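Local coordinates for protein putative pectin lyase (Geobacillus virus E2, PDB 7CHU) that serves as the trimeric tailspike of a thermophilic bacteriophage and probably recognises or cleaves polysaccharide on the surface of its host, at residues F80-D85 / G120-T125; D89-I94 / V124-T129. One frame throughout, in Å; residues are numbered along the deposited sequence.

Contact 1: F80-D85 / G120-T125; sequences FGTKGD and GTYKVT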
ATOM      1  N   PHE A  80      -6.793 -38.760  -3.488  1.00 13.46           N
ATOM      2  CA  PHE A  80      -8.033 -39.219  -2.881  1.00 18.62           C
ATOM      3  C   PHE A  80      -9.124 -39.442  -3.911  1.00 19.62           C
ATOM      4  O   PHE A  80     -10.279 -39.685  -3.544  1.00 20.80           O
ATOM      5  CB  PHE A  80      -8.458 -38.244  -1.786  1.00 15.15           C
ATOM      6  CG  PHE A  80      -7.589 -38.337  -0.563  1.00 17.74           C
ATOM      7  CD1 PHE A  80      -6.378 -37.653  -0.497  1.00 19.43           C
ATOM      8  CD2 PHE A  80      -7.946 -39.186   0.486  1.00 19.93           C
ATOM      9  CE1 PHE A  80      -5.535 -37.795   0.625  1.00 21.21           C
ATOM     10  CE2 PHE A  80      -7.139 -39.326   1.618  1.00 21.42           C
ATOM     11  CZ  PHE A  80      -5.923 -38.635   1.689  1.00 20.46           C
ATOM     12  N   GLY A  81      -8.778 -39.377  -5.195  1.00 19.56           N
ATOM     13  CA  GLY A  81      -9.680 -39.776  -6.254  1.00 22.18           C
ATOM     14  C   GLY A  81     -10.397 -38.671  -7.005  1.00 21.76           C
ATOM     15  O   GLY A  81     -11.369 -38.972  -7.709  1.00 18.71           O
ATOM     16  N   THR A  82      -9.959 -37.413  -6.901  1.00 17.82           N
ATOM     17  CA  THR A  82     -10.544 -36.366  -7.741  1.00 16.96           C
ATOM     18  C   THR A  82     -10.250 -36.654  -9.205  1.00 18.40           C
ATOM     19  O   THR A  82      -9.178 -37.158  -9.548  1.00 18.99           O
ATOM     20  CB  THR A  82      -9.989 -34.976  -7.398  1.00 16.64           C
ATOM     21  OG1 THR A  82      -8.561 -34.958  -7.576  1.00 16.75           O
ATOM     22  CG2 THR A  82     -10.333 -34.572  -5.975  1.00 13.12           C
ATOM     23  N   LYS A  83     -11.193 -36.320 -10.076  1.00 18.63           N
ATOM     24  CA  LYS A  83     -10.931 -36.352 -11.513  1.00 20.59           C
ATOM     25  C   LYS A  83     -10.622 -34.981 -12.088  1.00 19.37           C
ATOM     26  O   LYS A  83      -9.923 -34.887 -13.099  1.00 22.76           O
ATOM     27  CB  LYS A  83     -12.123 -36.953 -12.261  1.00 22.96           C
ATOM     28  CG  LYS A  83     -12.601 -38.237 -11.607  1.00 29.58           C
ATOM     29  CD  LYS A  83     -11.534 -39.350 -11.707  1.00 30.12           C
ATOM     30  CE  LYS A  83     -12.117 -40.697 -12.158  1.00 35.33           C
ATOM     31  NZ  LYS A  83     -13.381 -41.025 -11.438  1.00 42.07           N
ATOM     32  N   GLY A  84     -11.155 -33.917 -11.497  1.00 19.24           N
ATOM     33  CA  GLY A  84     -10.815 -32.583 -11.954  1.00 19.06           C
ATOM     34  C   GLY A  84     -11.221 -32.304 -13.381  1.00 18.85           C
ATOM     35  O   GLY A  84     -10.584 -31.483 -14.042  1.00 15.86           O
ATOM     36  N   ASP A  85     -12.285 -32.954 -13.866  1.00 24.77           N
ATOM     37  CA  ASP A  85     -12.792 -32.753 -15.221  1.00 22.08           C
ATOM     38  C   ASP A  85     -14.106 -31.982 -15.268  1.00 22.87           C
ATOM     39  O   ASP A  85     -14.654 -31.788 -16.357  1.00 23.65           O
ATOM     40  CB  ASP A  85     -12.956 -34.109 -15.939  1.00 21.63           C
ATOM     41  CG  ASP A  85     -14.016 -35.037 -15.284  1.00 25.56           C
ATOM     42  OD1 ASP A  85     -14.617 -34.720 -14.225  1.00 25.34           O
ATOM     43  OD2 ASP A  85     -14.258 -36.118 -15.870  1.00 29.13           O
ATOM     44  N   GLY A 120      -7.379 -27.948 -12.955  1.00 13.65           N
ATOM     45  CA  GLY A 120      -8.578 -28.708 -13.245  1.00 16.64           C
ATOM     46  C   GLY A 120      -9.843 -27.975 -12.850  1.00 18.57           C
ATOM     47  O   GLY A 120      -9.822 -26.916 -12.231  1.00 13.76           O
ATOM     48  N   THR A 121     -10.961 -28.594 -13.224  1.00 17.01           N
ATOM     49  CA  THR A 121     -12.303 -28.129 -12.920  1.00 16.47           C
ATOM     50  C   THR A 121     -12.917 -29.153 -11.972  1.00 17.61           C
ATOM     51  O   THR A 121     -13.053 -30.319 -12.342  1.00 16.77           O
ATOM     52  CB  THR A 121     -13.114 -28.025 -14.214  1.00 18.19           C
ATOM     53  OG1 THR A 121     -12.503 -27.063 -15.080  1.00 31.36           O
ATOM     54  CG2 THR A 121     -14.544 -27.619 -13.943  1.00 22.56           C
ATOM     55  N   TYR A 122     -13.269 -28.725 -10.761  1.00 15.38           N
ATOM     56  CA  TYR A 122     -13.729 -29.627  -9.709  1.00 15.91           C
ATOM     57  C   TYR A 122     -15.217 -29.389  -9.450  1.00 16.90           C
ATOM     58  O   TYR A 122     -15.593 -28.387  -8.835  1.00 15.23           O
ATOM     59  CB  TYR A 122     -12.908 -29.423  -8.439  1.00 15.56           C
ATOM     60  CG  TYR A 122     -11.447 -29.784  -8.612  1.00 14.48           C
ATOM     61  CD1 TYR A 122     -10.557 -28.881  -9.182  1.00 15.49           C
ATOM     62  CD2 TYR A 122     -10.974 -31.031  -8.228  1.00 15.33           C
ATOM     63  CE1 TYR A 122      -9.232 -29.206  -9.354  1.00 14.67           C
ATOM     64  CE2 TYR A 122      -9.621 -31.382  -8.393  1.00 14.26           C
ATOM     65  CZ  TYR A 122      -8.763 -30.442  -8.954  1.00 15.42           C
ATOM     66  OH  TYR A 122      -7.438 -30.729  -9.140  1.00 14.72           O
ATOM     67  N   LYS A 123     -16.060 -30.302  -9.930  1.00 14.73           N
ATOM     68  CA  LYS A 123     -17.489 -30.200  -9.657  1.00 20.82           C
ATOM     69  C   LYS A 123     -17.749 -30.513  -8.189  1.00 18.76           C
ATOM     70  O   LYS A 123     -17.369 -31.578  -7.702  1.00 17.05           O
ATOM     71  CB  LYS A 123     -18.279 -31.155 -10.544  1.00 19.03           C
ATOM     72  CG  LYS A 123     -19.774 -31.032 -10.314  1.00 22.70           C
ATOM     73  CD  LYS A 123     -20.556 -31.595 -11.478  1.00 29.27           C
ATOM     74  CE  LYS A 123     -20.957 -33.015 -11.203  1.00 29.99           C
ATOM     75  NZ  LYS A 123     -21.958 -33.505 -12.204  1.00 43.98           N
ATOM     76  N   VAL A 124     -18.386 -29.584  -7.477  1.00 18.96           N
ATOM     77  CA  VAL A 124     -18.684 -29.742  -6.056  1.00 16.42           C
ATOM     78  C   VAL A 124     -20.183 -29.564  -5.870  1.00 19.52           C
ATOM     79  O   VAL A 124     -20.748 -28.555  -6.312  1.00 15.36           O
ATOM     80  CB  VAL A 124     -17.899 -28.735  -5.194  1.00 15.14           C
ATOM     81  CG1 VAL A 124     -18.479 -28.699  -3.773  1.00 15.04           C
ATOM     82  CG2 VAL A 124     -16.424 -29.115  -5.152  1.00 18.28           C
ATOM     83  N   THR A 125     -20.824 -30.541  -5.212  1.00 18.68           N
ATOM     84  CA  THR A 125     -22.279 -30.607  -5.141  1.00 20.95           C
ATOM     85  C   THR A 125     -22.834 -30.408  -3.740  1.00 20.44           C
ATOM     86  O   THR A 125     -24.057 -30.336  -3.583  1.00 16.90           O
ATOM     87  CB  THR A 125     -22.794 -31.956  -5.677  1.00 18.71           C
ATOM     88  OG1 THR A 125     -22.283 -33.022  -4.867  1.00 19.19           O
ATOM     89  CG2 THR A 125     -22.342 -32.163  -7.123  1.00 19.77           C
TER
HETATM   90  O   HOH W   1      -7.575 -33.576  -9.748  1.00 27.84           O
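G84 meets the strand 120-124 with its backbone. The parallel D85-T121 bridge rests on one clear hydrogen bond, T121 N to G84 O at 3.0 Å, with the donor above the carbonyl plane, 59° out of it. With no side chain on G120, its CA can lie 3.5 Å from G84 O. The packing centres on the Y122 ring. G84 CA lies over one face, 4.1 Å from the ring centroid and 16° off the normal, a CH-pi contact. T82 comes in at the edge, in the ring plane, with CB 3.7 Å from Y122 CE2. Water forms the third link. With chi1 59°, T82 OG1 lies on the Y122 side and reaches a water at 2.8 Å. That water donates to Y122 OH. The same hydroxyl is bonded to P118 O, so the tip of the ring is held by protein and water together. D85 OD1 accepts from V87 N and T88 N, while T121 packs on G110 of the second subunit. Strand 120-124 runs parallel to 145-149, and the loop leaned on its edge belongs to the N-terminal end of a right-handed parallel beta-helix of the pectate lyase-like kind.

Contact 2: D89-I94 / V124-T129; sequences DDTVAI and VTSKIT
T91 OG1 works in two directions at once: it accepts a nearly straight bond from T125 N (2.8 Å, N-H...O angle 166°) and donates to D89 OD1, modelled as very short at 2.5 Å. D89 completes the cluster. Its CG is anti to the backbone N (chi1 -168°), which swings the carboxylate across to T125, tip to tip. OD2 accepts a hydrogen bond from T125 OG1, 2.6 Å between the two oxygens, on its syn side and 20° out of the carboxylate plane. OD1 also accepts from T91 N, closing an Asx turn that leads into the first residue of helix 91-99. One carboxylate thus holds T91 by both backbone and hydroxyl, and T91 in turn grips the backbone where strand 120-124 ends.

T91 CG2, the methyl branch, packs against the concave side of the bend in 124-129, 3.4 Å from S126 O and 3.9 Å from I128 CG1. One helical turn further on, I94 carries the apolar part: CG2 touches I128 CD1 at 3.7 Å and CD1 reaches V124 CG2 at 4.0 Å, each pair of side chains crossing at about a right angle.

Helix 91-99 therefore lies against the corner between strands 120-124 and 128-130. Q95 and I98 of the helix extend the packing on I128, Q95 OE1 accepts from T129 N, and behind the corner V124 and I128 rest on V157 and F158 of strand 156-160.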
ATOM      1  N   ASP A  89     -18.461 -35.841  -9.908  1.00 20.59           N
ATOM      2  CA  ASP A  89     -18.600 -35.207  -8.600  1.00 22.79           C
ATOM      3  C   ASP A  89     -17.324 -35.446  -7.790  1.00 23.71           C
ATOM      4  O   ASP A  89     -17.027 -36.584  -7.415  1.00 19.87           O
ATOM      5  CB  ASP A  89     -19.830 -35.771  -7.891  1.00 20.44           C
ATOM      6  CG  ASP A  89     -20.231 -34.969  -6.665  1.00 25.13           C
ATOM      7  OD1 ASP A  89     -19.373 -34.246  -6.094  1.00 26.07           O
ATOM      8  OD2 ASP A  89     -21.424 -35.038  -6.286  1.00 24.23           O
ATOM      9  N   ASP A  90     -16.569 -34.373  -7.508  1.00 19.96           N
ATOM     10  CA  ASP A  90     -15.334 -34.481  -6.739  1.00 18.58           C
ATOM     11  C   ASP A  90     -15.515 -34.134  -5.262  1.00 18.20           C
ATOM     12  O   ASP A  90     -14.523 -34.058  -4.534  1.00 16.98           O
ATOM     13  CB  ASP A  90     -14.235 -33.596  -7.350  1.00 19.84           C
ATOM     14  CG  ASP A  90     -13.574 -34.235  -8.580  1.00 19.73           C
ATOM     15  OD1 ASP A  90     -13.523 -35.491  -8.680  1.00 19.27           O
ATOM     16  OD2 ASP A  90     -13.126 -33.478  -9.459  1.00 18.23           O
ATOM     17  N   THR A  91     -16.756 -33.957  -4.798  1.00 16.95           N
ATOM     18  CA  THR A  91     -16.977 -33.437  -3.447  1.00 17.18           C
ATOM     19  C   THR A  91     -16.388 -34.361  -2.377  1.00 17.18           C
ATOM     20  O   THR A  91     -15.703 -33.906  -1.452  1.00 15.15           O
ATOM     21  CB  THR A  91     -18.479 -33.238  -3.191  1.00 20.30           C
ATOM     22  OG1 THR A  91     -19.102 -32.560  -4.298  1.00 20.52           O
ATOM     23  CG2 THR A  91     -18.693 -32.444  -1.925  1.00 16.80           C
ATOM     24  N   VAL A  92     -16.653 -35.666  -2.479  1.00 14.70           N
ATOM     25  CA  VAL A  92     -16.235 -36.577  -1.415  1.00 18.99           C
ATOM     26  C   VAL A  92     -14.716 -36.718  -1.398  1.00 14.09           C
ATOM     27  O   VAL A  92     -14.092 -36.771  -0.329  1.00 11.92           O
ATOM     28  CB  VAL A  92     -16.936 -37.944  -1.568  1.00 17.12           C
ATOM     29  CG1 VAL A  92     -16.366 -38.965  -0.577  1.00 18.72           C
ATOM     30  CG2 VAL A  92     -18.449 -37.789  -1.371  1.00 17.71           C
ATOM     31  N   ALA A  93     -14.092 -36.746  -2.575  1.00 16.05           N
ATOM     32  CA  ALA A  93     -12.642 -36.895  -2.622  1.00 14.21           C
ATOM     33  C   ALA A  93     -11.953 -35.683  -2.001  1.00 15.51           C
ATOM     34  O   ALA A  93     -10.992 -35.832  -1.234  1.00 13.46           O
ATOM     35  CB  ALA A  93     -12.183 -37.121  -4.064  1.00 16.81           C
ATOM     36  N   ILE A  94     -12.464 -34.479  -2.278  1.00 13.45           N
ATOM     37  CA  ILE A  94     -11.870 -33.273  -1.704  1.00 16.57           C
ATOM     38  C   ILE A  94     -12.054 -33.259  -0.194  1.00 14.16           C
ATOM     39  O   ILE A  94     -11.123 -32.935   0.554  1.00 15.03           O
ATOM     40  CB  ILE A  94     -12.462 -32.001  -2.360  1.00 15.83           C
ATOM     41  CG1 ILE A  94     -12.037 -31.886  -3.829  1.00 13.28           C
ATOM     42  CG2 ILE A  94     -12.046 -30.735  -1.585  1.00 15.42           C
ATOM     43  CD1 ILE A  94     -12.872 -30.863  -4.629  1.00 11.12           C
ATOM     44  N   VAL A 124     -18.386 -29.584  -7.477  1.00 18.96           N
ATOM     45  CA  VAL A 124     -18.684 -29.742  -6.056  1.00 16.42           C
ATOM     46  C   VAL A 124     -20.183 -29.564  -5.870  1.00 19.52           C
ATOM     47  O   VAL A 124     -20.748 -28.555  -6.312  1.00 15.36           O
ATOM     48  CB  VAL A 124     -17.899 -28.735  -5.194  1.00 15.14           C
ATOM     49  CG1 VAL A 124     -18.479 -28.699  -3.773  1.00 15.04           C
ATOM     50  CG2 VAL A 124     -16.424 -29.115  -5.152  1.00 18.28           C
ATOM     51  N   THR A 125     -20.824 -30.541  -5.212  1.00 18.68           N
ATOM     52  CA  THR A 125     -22.279 -30.607  -5.141  1.00 20.95           C
ATOM     53  C   THR A 125     -22.834 -30.408  -3.740  1.00 20.44           C
ATOM     54  O   THR A 125     -24.057 -30.336  -3.583  1.00 16.90           O
ATOM     55  CB  THR A 125     -22.794 -31.956  -5.677  1.00 18.71           C
ATOM     56  OG1 THR A 125     -22.283 -33.022  -4.867  1.00 19.19           O
ATOM     57  CG2 THR A 125     -22.342 -32.163  -7.123  1.00 19.77           C
ATOM     58  N   SER A 126     -21.987 -30.332  -2.725  1.00 17.61           N
ATOM     59  CA  SER A 126     -22.455 -30.021  -1.391  1.00 18.22           C
ATOM     60  C   SER A 126     -21.290 -29.432  -0.616  1.00 16.94           C
ATOM     61  O   SER A 126     -20.129 -29.529  -1.024  1.00 16.27           O
ATOM     62  CB  SER A 126     -23.039 -31.248  -0.675  1.00 25.91           C
ATOM     63  OG  SER A 126     -22.041 -32.185  -0.330  1.00 22.65           O
ATOM     64  N   LYS A 127     -21.637 -28.812   0.505  1.00 14.61           N
ATOM     65  CA  LYS A 127     -20.713 -28.008   1.289  1.00 17.83           C
ATOM     66  C   LYS A 127     -19.486 -28.824   1.683  1.00 19.12           C
ATOM     67  O   LYS A 127     -19.610 -29.966   2.141  1.00 16.10           O
ATOM     68  CB  LYS A 127     -21.447 -27.502   2.529  1.00 19.95           C
ATOM     69  CG  LYS A 127     -20.595 -26.743   3.514  1.00 22.46           C
ATOM     70  CD  LYS A 127     -21.419 -26.334   4.755  1.00 21.85           C
ATOM     71  CE  LYS A 127     -21.928 -27.527   5.570  1.00 27.50           C
ATOM     72  NZ  LYS A 127     -22.473 -27.061   6.890  1.00 22.35           N
ATOM     73  N   ILE A 128     -18.305 -28.235   1.499  1.00 13.88           N
ATOM     74  CA  ILE A 128     -17.036 -28.805   1.949  1.00 15.65           C
ATOM     75  C   ILE A 128     -16.571 -28.027   3.169  1.00 16.83           C
ATOM     76  O   ILE A 128     -16.465 -26.798   3.121  1.00 16.23           O
ATOM     77  CB  ILE A 128     -15.982 -28.771   0.827  1.00 16.90           C
ATOM     78  CG1 ILE A 128     -16.369 -29.763  -0.285  1.00 16.91           C
ATOM     79  CG2 ILE A 128     -14.591 -29.105   1.386  1.00 14.45           C
ATOM     80  CD1 ILE A 128     -15.582 -29.569  -1.568  1.00 19.49           C
ATOM     81  N   THR A 129     -16.256 -28.734   4.250  1.00 15.78           N
ATOM     82  CA  THR A 129     -15.995 -28.091   5.526  1.00 17.26           C
ATOM     83  C   THR A 129     -14.528 -28.227   5.913  1.00 17.57           C
ATOM     84  O   THR A 129     -13.918 -29.288   5.749  1.00 15.14           O
ATOM     85  CB  THR A 129     -16.894 -28.683   6.624  1.00 20.64           C
ATOM     86  OG1 THR A 129     -16.600 -30.078   6.788  1.00 26.96           O
ATOM     87  CG2 THR A 129     -18.374 -28.525   6.259  1.00 16.35           C
TER

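The ranges overlap at V124 and T125, but only contact 2 uses these residues; contact 1 meets the strand at G120-Y122, and the two centres lie 8 Å apart. In contact 1 the loop before helix 91-99 lies along the edge of strand 120-124, and in contact 2 the helix start packs on the corner that follows it. D90 ties them together: its carboxylate probably accepts from both K83 N and G84 N. I94 touches T82 and Y122 as well. Each contact is partly buried, but contact 1 relies on backbone, a ring and water, and its T121 end packs on another subunit. Contact 2 sets a hydroxyl-carboxylate cluster at its outer side beside an aliphatic core, without touching another chain.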